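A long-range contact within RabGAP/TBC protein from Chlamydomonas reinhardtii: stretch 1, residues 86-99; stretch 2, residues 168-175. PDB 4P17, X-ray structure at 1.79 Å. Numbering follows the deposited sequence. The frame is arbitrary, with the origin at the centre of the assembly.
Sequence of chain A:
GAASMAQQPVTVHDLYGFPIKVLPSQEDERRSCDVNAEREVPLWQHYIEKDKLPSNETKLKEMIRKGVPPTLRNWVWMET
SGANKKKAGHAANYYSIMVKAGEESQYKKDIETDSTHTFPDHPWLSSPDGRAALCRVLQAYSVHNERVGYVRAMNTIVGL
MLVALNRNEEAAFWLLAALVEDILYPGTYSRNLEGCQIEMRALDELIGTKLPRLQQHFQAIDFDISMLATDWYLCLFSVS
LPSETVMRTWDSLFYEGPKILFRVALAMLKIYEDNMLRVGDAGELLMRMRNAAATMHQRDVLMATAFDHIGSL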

ATOM      1  N   LYS A  86     -12.055  -3.394 -15.579  1.00  9.39           N
ATOM      2  CA  LYS A  86     -11.333  -4.569 -16.066  1.00 10.23           C
ATOM      3  C   LYS A  86     -12.154  -5.809 -15.834  1.00  8.79           C
ATOM      4  O   LYS A  86     -12.259  -6.652 -16.731  1.00 18.27           O
ATOM      5  CB  LYS A  86      -9.964  -4.716 -15.391  1.00 12.29           C
ATOM      6  CG  LYS A  86      -9.066  -3.529 -15.604  1.00 17.78           C
ATOM      7  CD  LYS A  86      -7.850  -3.613 -14.749  1.00 11.38           C
ATOM      8  CE  LYS A  86      -6.867  -4.633 -15.311  1.00 14.50           C
ATOM      9  NZ  LYS A  86      -6.264  -4.208 -16.597  1.00 18.45           N
ATOM     10  N   LYS A  87     -12.745  -5.924 -14.641  1.00  6.53           N
ATOM     11  CA  LYS A  87     -13.605  -7.047 -14.330  1.00  9.58           C
ATOM     12  C   LYS A  87     -14.722  -7.180 -15.355  1.00 10.71           C
ATOM     13  O   LYS A  87     -15.006  -8.270 -15.852  1.00 14.35           O
ATOM     14  CB  LYS A  87     -14.205  -6.887 -12.935  1.00 11.72           C
ATOM     15  CG  LYS A  87     -14.950  -8.082 -12.478  1.00 20.63           C
ATOM     16  CD  LYS A  87     -15.573  -7.828 -11.117  1.00 23.21           C
ATOM     17  CE  LYS A  87     -16.522  -8.929 -10.717  1.00 28.05           C
ATOM     18  NZ  LYS A  87     -17.263  -8.582  -9.454  1.00 34.44           N
ATOM     19  N   ALA A  88     -15.351  -6.059 -15.662  1.00 10.69           N
ATOM     20  CA  ALA A  88     -16.531  -6.057 -16.520  1.00 14.56           C
ATOM     21  C   ALA A  88     -16.177  -6.370 -17.973  1.00 22.83           C
ATOM     22  O   ALA A  88     -17.061  -6.716 -18.758  1.00 24.32           O
ATOM     23  CB  ALA A  88     -17.241  -4.723 -16.425  1.00 11.19           C
ATOM     24  N   GLY A  89     -14.894  -6.245 -18.314  1.00 16.83           N
ATOM     25  CA  GLY A  89     -14.405  -6.527 -19.646  1.00 18.62           C
ATOM     26  C   GLY A  89     -13.978  -7.969 -19.831  1.00 21.27           C
ATOM     27  O   GLY A  89     -13.457  -8.336 -20.879  1.00 21.45           O
ATOM     28  N   HIS A  90     -14.180  -8.780 -18.793  1.00 20.06           N
ATOM     29  CA  HIS A  90     -13.966 -10.210 -18.879  1.00 20.92           C
ATOM     30  C   HIS A  90     -15.272 -10.937 -18.575  1.00 19.21           C
ATOM     31  O   HIS A  90     -16.246 -10.328 -18.102  1.00 13.57           O
ATOM     32  CB  HIS A  90     -12.845 -10.640 -17.913  1.00 13.93           C
ATOM     33  CG  HIS A  90     -11.500 -10.104 -18.292  1.00 19.96           C
ATOM     34  ND1 HIS A  90     -11.141  -8.785 -18.098  1.00 17.09           N
ATOM     35  CD2 HIS A  90     -10.437 -10.710 -18.874  1.00 21.53           C
ATOM     36  CE1 HIS A  90      -9.904  -8.608 -18.535  1.00 24.71           C
ATOM     37  NE2 HIS A  90      -9.456  -9.756 -19.009  1.00 21.82           N
ATOM     38  N   ALA A  91     -15.307 -12.232 -18.872  1.00 31.29           N
ATOM     39  CA  ALA A  91     -16.485 -13.046 -18.587  1.00 24.95           C
ATOM     40  C   ALA A  91     -16.615 -13.233 -17.080  1.00 21.67           C
ATOM     41  O   ALA A  91     -15.623 -13.134 -16.357  1.00 18.20           O
ATOM     42  CB  ALA A  91     -16.391 -14.395 -19.297  1.00 27.21           C
ATOM     43  N   ALA A  92     -17.824 -13.513 -16.603  1.00 18.05           N
ATOM     44  CA  ALA A  92     -18.083 -13.555 -15.152  1.00 16.89           C
ATOM     45  C   ALA A  92     -17.367 -14.709 -14.458  1.00 21.26           C
ATOM     46  O   ALA A  92     -17.133 -14.669 -13.248  1.00 22.09           O
ATOM     47  CB  ALA A  92     -19.570 -13.634 -14.883  1.00 24.49           C
ATOM     48  N   ASN A  93     -17.017 -15.738 -15.225  1.00 24.03           N
ATOM     49  CA  ASN A  93     -16.376 -16.923 -14.656  1.00 26.05           C
ATOM     50  C   ASN A  93     -14.863 -16.856 -14.810  1.00 22.79           C
ATOM     51  O   ASN A  93     -14.175 -17.840 -14.568  1.00 23.15           O
ATOM     52  CB  ASN A  93     -16.901 -18.204 -15.320  1.00 22.69           C
ATOM     53  CG  ASN A  93     -16.549 -18.283 -16.781  1.00 26.82           C
ATOM     54  OD1 ASN A  93     -16.185 -17.279 -17.397  1.00 32.39           O
ATOM     55  ND2 ASN A  93     -16.658 -19.486 -17.359  1.00 29.66           N
ATOM     56  N   TYR A  94     -14.354 -15.693 -15.216  1.00 24.32           N
ATOM     57  CA  TYR A  94     -12.945 -15.568 -15.585  1.00 18.22           C
ATOM     58  C   TYR A  94     -12.014 -15.826 -14.411  1.00 18.09           C
ATOM     59  O   TYR A  94     -11.067 -16.595 -14.537  1.00 16.76           O
ATOM     60  CB  TYR A  94     -12.660 -14.182 -16.188  1.00 18.57           C
ATOM     61  CG  TYR A  94     -11.243 -14.009 -16.690  1.00 17.53           C
ATOM     62  CD1 TYR A  94     -10.865 -14.437 -17.956  1.00 18.94           C
ATOM     63  CD2 TYR A  94     -10.278 -13.406 -15.884  1.00 13.41           C
ATOM     64  CE1 TYR A  94      -9.566 -14.274 -18.410  1.00 16.76           C
ATOM     65  CE2 TYR A  94      -8.991 -13.237 -16.315  1.00 11.79           C
ATOM     66  CZ  TYR A  94      -8.636 -13.669 -17.585  1.00 17.11           C
ATOM     67  OH  TYR A  94      -7.364 -13.473 -18.003  1.00 19.05           O
ATOM     68  N   TYR A  95     -12.268 -15.199 -13.270  1.00 18.78           N
ATOM     69  CA  TYR A  95     -11.397 -15.400 -12.126  1.00 17.94           C
ATOM     70  C   TYR A  95     -11.351 -16.895 -11.766  1.00 14.14           C
ATOM     71  O   TYR A  95     -10.281 -17.466 -11.587  1.00 20.38           O
ATOM     72  CB  TYR A  95     -11.851 -14.537 -10.920  1.00 17.35           C
ATOM     73  CG  TYR A  95     -11.105 -14.889  -9.662  1.00 15.84           C
ATOM     74  CD1 TYR A  95      -9.733 -14.661  -9.551  1.00 11.81           C
ATOM     75  CD2 TYR A  95     -11.764 -15.500  -8.585  1.00 17.78           C
ATOM     76  CE1 TYR A  95      -9.034 -15.029  -8.388  1.00 16.79           C
ATOM     77  CE2 TYR A  95     -11.071 -15.866  -7.430  1.00 15.70           C
ATOM     78  CZ  TYR A  95      -9.713 -15.618  -7.340  1.00 17.84           C
ATOM     79  OH  TYR A  95      -9.037 -15.970  -6.206  1.00 13.21           O
ATOM     80  N   SER A  96     -12.507 -17.543 -11.707  1.00 26.59           N
ATOM     81  CA  SER A  96     -12.557 -18.954 -11.329  1.00 22.69           C
ATOM     82  C   SER A  96     -11.769 -19.828 -12.314  1.00 18.43           C
ATOM     83  O   SER A  96     -11.154 -20.819 -11.907  1.00 17.89           O
ATOM     84  CB  SER A  96     -14.010 -19.425 -11.237  1.00 25.00           C
ATOM     85  OG  SER A  96     -14.578 -19.568 -12.521  1.00 22.26           O
ATOM     86  N   ILE A  97     -11.766 -19.444 -13.594  1.00 16.16           N
ATOM     87  CA  ILE A  97     -10.976 -20.157 -14.604  1.00 16.31           C
ATOM     88  C   ILE A  97      -9.494 -19.959 -14.318  1.00 13.57           C
ATOM     89  O   ILE A  97      -8.711 -20.894 -14.387  1.00 12.23           O
ATOM     90  CB  ILE A  97     -11.288 -19.684 -16.041  1.00 17.36           C
ATOM     91  CG1 ILE A  97     -12.677 -20.168 -16.469  1.00 25.25           C
ATOM     92  CG2 ILE A  97     -10.266 -20.240 -17.036  1.00 16.55           C
ATOM     93  CD1 ILE A  97     -13.230 -19.471 -17.685  1.00 23.59           C
ATOM     94  N   MET A  98      -9.107 -18.725 -13.999  1.00 13.43           N
ATOM     95  CA  MET A  98      -7.734 -18.443 -13.588  1.00 10.67           C
ATOM     96  C   MET A  98      -7.292 -19.144 -12.267  1.00  9.28           C
ATOM     97  O   MET A  98      -6.158 -19.594 -12.148  1.00 10.27           O
ATOM     98  CB  MET A  98      -7.573 -16.920 -13.471  1.00  9.30           C
ATOM     99  CG  MET A  98      -7.754 -16.174 -14.787  1.00 15.95           C
ATOM    100  SD  MET A  98      -6.541 -16.665 -16.032  1.00 18.14           S
ATOM    101  CE  MET A  98      -7.592 -17.598 -17.137  1.00 32.54           C
ATOM    102  N   VAL A  99      -8.188 -19.255 -11.306  1.00 12.51           N
ATOM    103  CA  VAL A  99      -7.888 -19.983 -10.069  1.00 17.17           C
ATOM    104  C   VAL A  99      -7.588 -21.434 -10.394  1.00 14.75           C
ATOM    105  O   VAL A  99      -6.564 -21.949 -10.003  1.00 13.25           O
ATOM    106  CB  VAL A  99      -9.052 -19.887  -9.051  1.00 21.42           C
ATOM    107  CG1 VAL A  99      -8.795 -20.770  -7.815  1.00 14.66           C
ATOM    108  CG2 VAL A  99      -9.217 -18.465  -8.615  1.00 13.80           C
ATOM    109  N   ASN A 168     -12.638 -10.563   0.127  1.00  7.47           N
ATOM    110  CA  ASN A 168     -13.169 -10.772  -1.227  1.00  9.90           C
ATOM    111  C   ASN A 168     -12.052 -11.051  -2.220  1.00 15.36           C
ATOM    112  O   ASN A 168     -11.375 -10.123  -2.671  1.00 11.77           O
ATOM    113  CB  ASN A 168     -13.962  -9.552  -1.672  1.00 10.71           C
ATOM    114  CG  ASN A 168     -14.756  -9.807  -2.927  1.00 13.75           C
ATOM    115  OD1 ASN A 168     -14.279 -10.469  -3.852  1.00 12.03           O
ATOM    116  ND2 ASN A 168     -15.983  -9.293  -2.966  1.00 22.29           N
ATOM    117  N   GLU A 169     -11.860 -12.326  -2.555  1.00  8.51           N
ATOM    118  CA  GLU A 169     -10.708 -12.749  -3.343  1.00 11.30           C
ATOM    119  C   GLU A 169     -10.765 -12.251  -4.777  1.00  7.00           C
ATOM    120  O   GLU A 169      -9.743 -11.877  -5.339  1.00  6.28           O
ATOM    121  CB  GLU A 169     -10.593 -14.270  -3.355  1.00 19.87           C
ATOM    122  CG  GLU A 169     -10.669 -14.894  -1.994  1.00 16.99           C
ATOM    123  CD  GLU A 169     -10.813 -16.382  -2.074  1.00 20.99           C
ATOM    124  OE1 GLU A 169     -10.479 -16.952  -3.145  1.00 26.32           O
ATOM    125  OE2 GLU A 169     -11.256 -16.969  -1.068  1.00 24.64           O
ATOM    126  N   GLU A 170     -11.945 -12.292  -5.396  1.00  7.10           N
ATOM    127  CA  GLU A 170     -12.029 -11.846  -6.771  1.00  7.50           C
ATOM    128  C   GLU A 170     -11.776 -10.341  -6.835  1.00  9.37           C
ATOM    129  O   GLU A 170     -11.124  -9.848  -7.763  1.00  8.38           O
ATOM    130  CB  GLU A 170     -13.386 -12.189  -7.404  1.00 12.75           C
ATOM    131  CG  GLU A 170     -13.525 -11.579  -8.776  1.00 10.08           C
ATOM    132  CD  GLU A 170     -14.635 -12.175  -9.618  1.00 24.51           C
ATOM    133  OE1 GLU A 170     -15.427 -12.973  -9.096  1.00 22.62           O
ATOM    134  OE2 GLU A 170     -14.727 -11.818 -10.806  1.00 21.51           O
ATOM    135  N   ALA A 171     -12.259  -9.604  -5.842  1.00 10.63           N
ATOM    136  CA  ALA A 171     -11.973  -8.165  -5.799  1.00  7.29           C
ATOM    137  C   ALA A 171     -10.461  -7.918  -5.714  1.00  5.34           C
ATOM    138  O   ALA A 171      -9.897  -7.060  -6.381  1.00  7.52           O
ATOM    139  CB  ALA A 171     -12.675  -7.527  -4.623  1.00 11.82           C
ATOM    140  N   ALA A 172      -9.830  -8.660  -4.850  1.00  4.54           N
ATOM    141  CA  ALA A 172      -8.392  -8.532  -4.664  1.00  4.93           C
ATOM    142  C   ALA A 172      -7.650  -8.864  -5.949  1.00  6.26           C
ATOM    143  O   ALA A 172      -6.722  -8.169  -6.336  1.00  6.98           O
ATOM    144  CB  ALA A 172      -7.956  -9.413  -3.509  1.00  5.06           C
ATOM    145  N   PHE A 173      -8.095  -9.907  -6.655  1.00  5.24           N
ATOM    146  CA  PHE A 173      -7.534 -10.241  -7.947  1.00  4.02           C
ATOM    147  C   PHE A 173      -7.651  -9.092  -8.976  1.00  6.93           C
ATOM    148  O   PHE A 173      -6.704  -8.758  -9.661  1.00  5.67           O
ATOM    149  CB  PHE A 173      -8.221 -11.502  -8.488  1.00  4.87           C
ATOM    150  CG  PHE A 173      -7.828 -11.839  -9.894  1.00  6.64           C
ATOM    151  CD1 PHE A 173      -6.712 -12.636 -10.148  1.00  6.01           C
ATOM    152  CD2 PHE A 173      -8.603 -11.395 -10.958  1.00  8.61           C
ATOM    153  CE1 PHE A 173      -6.360 -12.966 -11.441  1.00  5.30           C
ATOM    154  CE2 PHE A 173      -8.245 -11.687 -12.272  1.00  8.54           C
ATOM    155  CZ  PHE A 173      -7.147 -12.487 -12.513  1.00 11.59           C
ATOM    156  N   TRP A 174      -8.809  -8.451  -9.062  1.00  6.96           N
ATOM    157  CA  TRP A 174      -8.975  -7.414 -10.058  1.00  7.59           C
ATOM    158  C   TRP A 174      -8.242  -6.112  -9.638  1.00  9.39           C
ATOM    159  O   TRP A 174      -7.735  -5.368 -10.493  1.00  6.97           O
ATOM    160  CB  TRP A 174     -10.467  -7.185 -10.323  1.00  9.84           C
ATOM    161  CG  TRP A 174     -11.034  -8.321 -11.098  1.00  8.74           C
ATOM    162  CD1 TRP A 174     -11.980  -9.217 -10.693  1.00 12.15           C
ATOM    163  CD2 TRP A 174     -10.679  -8.692 -12.437  1.00 11.76           C
ATOM    164  NE1 TRP A 174     -12.250 -10.119 -11.713  1.00 10.22           N
ATOM    165  CE2 TRP A 174     -11.450  -9.826 -12.782  1.00 12.79           C
ATOM    166  CE3 TRP A 174      -9.785  -8.175 -13.374  1.00 10.98           C
ATOM    167  CZ2 TRP A 174     -11.348 -10.444 -14.033  1.00 18.75           C
ATOM    168  CZ3 TRP A 174      -9.655  -8.806 -14.596  1.00 10.73           C
ATOM    169  CH2 TRP A 174     -10.447  -9.924 -14.919  1.00 16.66           C
ATOM    170  N   LEU A 175      -8.129  -5.876  -8.340  1.00  9.51           N
ATOM    171  CA  LEU A 175      -7.380  -4.700  -7.860  1.00  9.32           C
ATOM    172  C   LEU A 175      -5.880  -4.892  -8.108  1.00  7.51           C
ATOM    173  O   LEU A 175      -5.188  -3.953  -8.501  1.00  7.27           O
ATOM    174  CB  LEU A 175      -7.668  -4.429  -6.382  1.00 10.76           C
ATOM    175  CG  LEU A 175      -7.079  -3.150  -5.766  1.00 10.13           C
ATOM    176  CD1 LEU A 175      -7.719  -1.853  -6.315  1.00  7.02           C
ATOM    177  CD2 LEU A 175      -7.282  -3.185  -4.259  1.00 11.27           C
TER

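Stretch 1 leaves one helix at its start, passes through a loop and enters a second helix at Tyr 94; stretch 2 is almost entirely helix. The helices 94-99 and 169-175 cross nearly at right angles, 87°, with axes 10.7 Å apart, a gap wide enough for aromatic side chains. No hydrogen bond joins the stretches, so the contact rests on packing.

Lys 86 meets Trp 174 through the start of its side chain, Lys 86 CB lying 4.0 Å from Trp 174 CE3, while its amino end leads away. Lys 87 lays its extended chain along the same indole: Lys 87 CG sits over the face of the five-membered ring of Trp 174, 3.7 Å from its centroid, a CH-pi contact suited to a methylene beside a polarizable ring. Lys 87 NZ remains 4.3 Å from Glu 170 OE2, favourable in charge but beyond a salt bridge. Glu 170 OE2 instead accepts a hydrogen bond from Trp 174 NE1 (3.1 Å), which satisfies the indole nitrogen.

After Gly 89, His 90 turns back toward Trp 174. His 90 ND1 donates to Lys 86 O (2.8 Å), tying the loop to the preceding helix. Trp 174 CH2 lies over one face of the imidazole. A type I turn from Ala 91 to Tyr 94 then leads into the second helix.

Tyr 94 has a ring broad enough to reach both aromatics of stretch 2, with Tyr 94 CD2 3.6 Å from Trp 174 CH2 and Tyr 94 CE2 4.3 Å from Phe 173 CZ. The flat ring of buried Tyr 95 offers one face to Glu 170 CA, 4.2 Å from the Tyr 95 ring centroid, a CH-pi contact, while Tyr 95 CD1 approaches Phe 173 CG at 3.4 Å, the two planes inclined at 52°. Finally, Met 98 CG lies 4.4 Å from Phe 173 CZ, an apolar contact suited to a methylene of the inner side chain, whose end leads away.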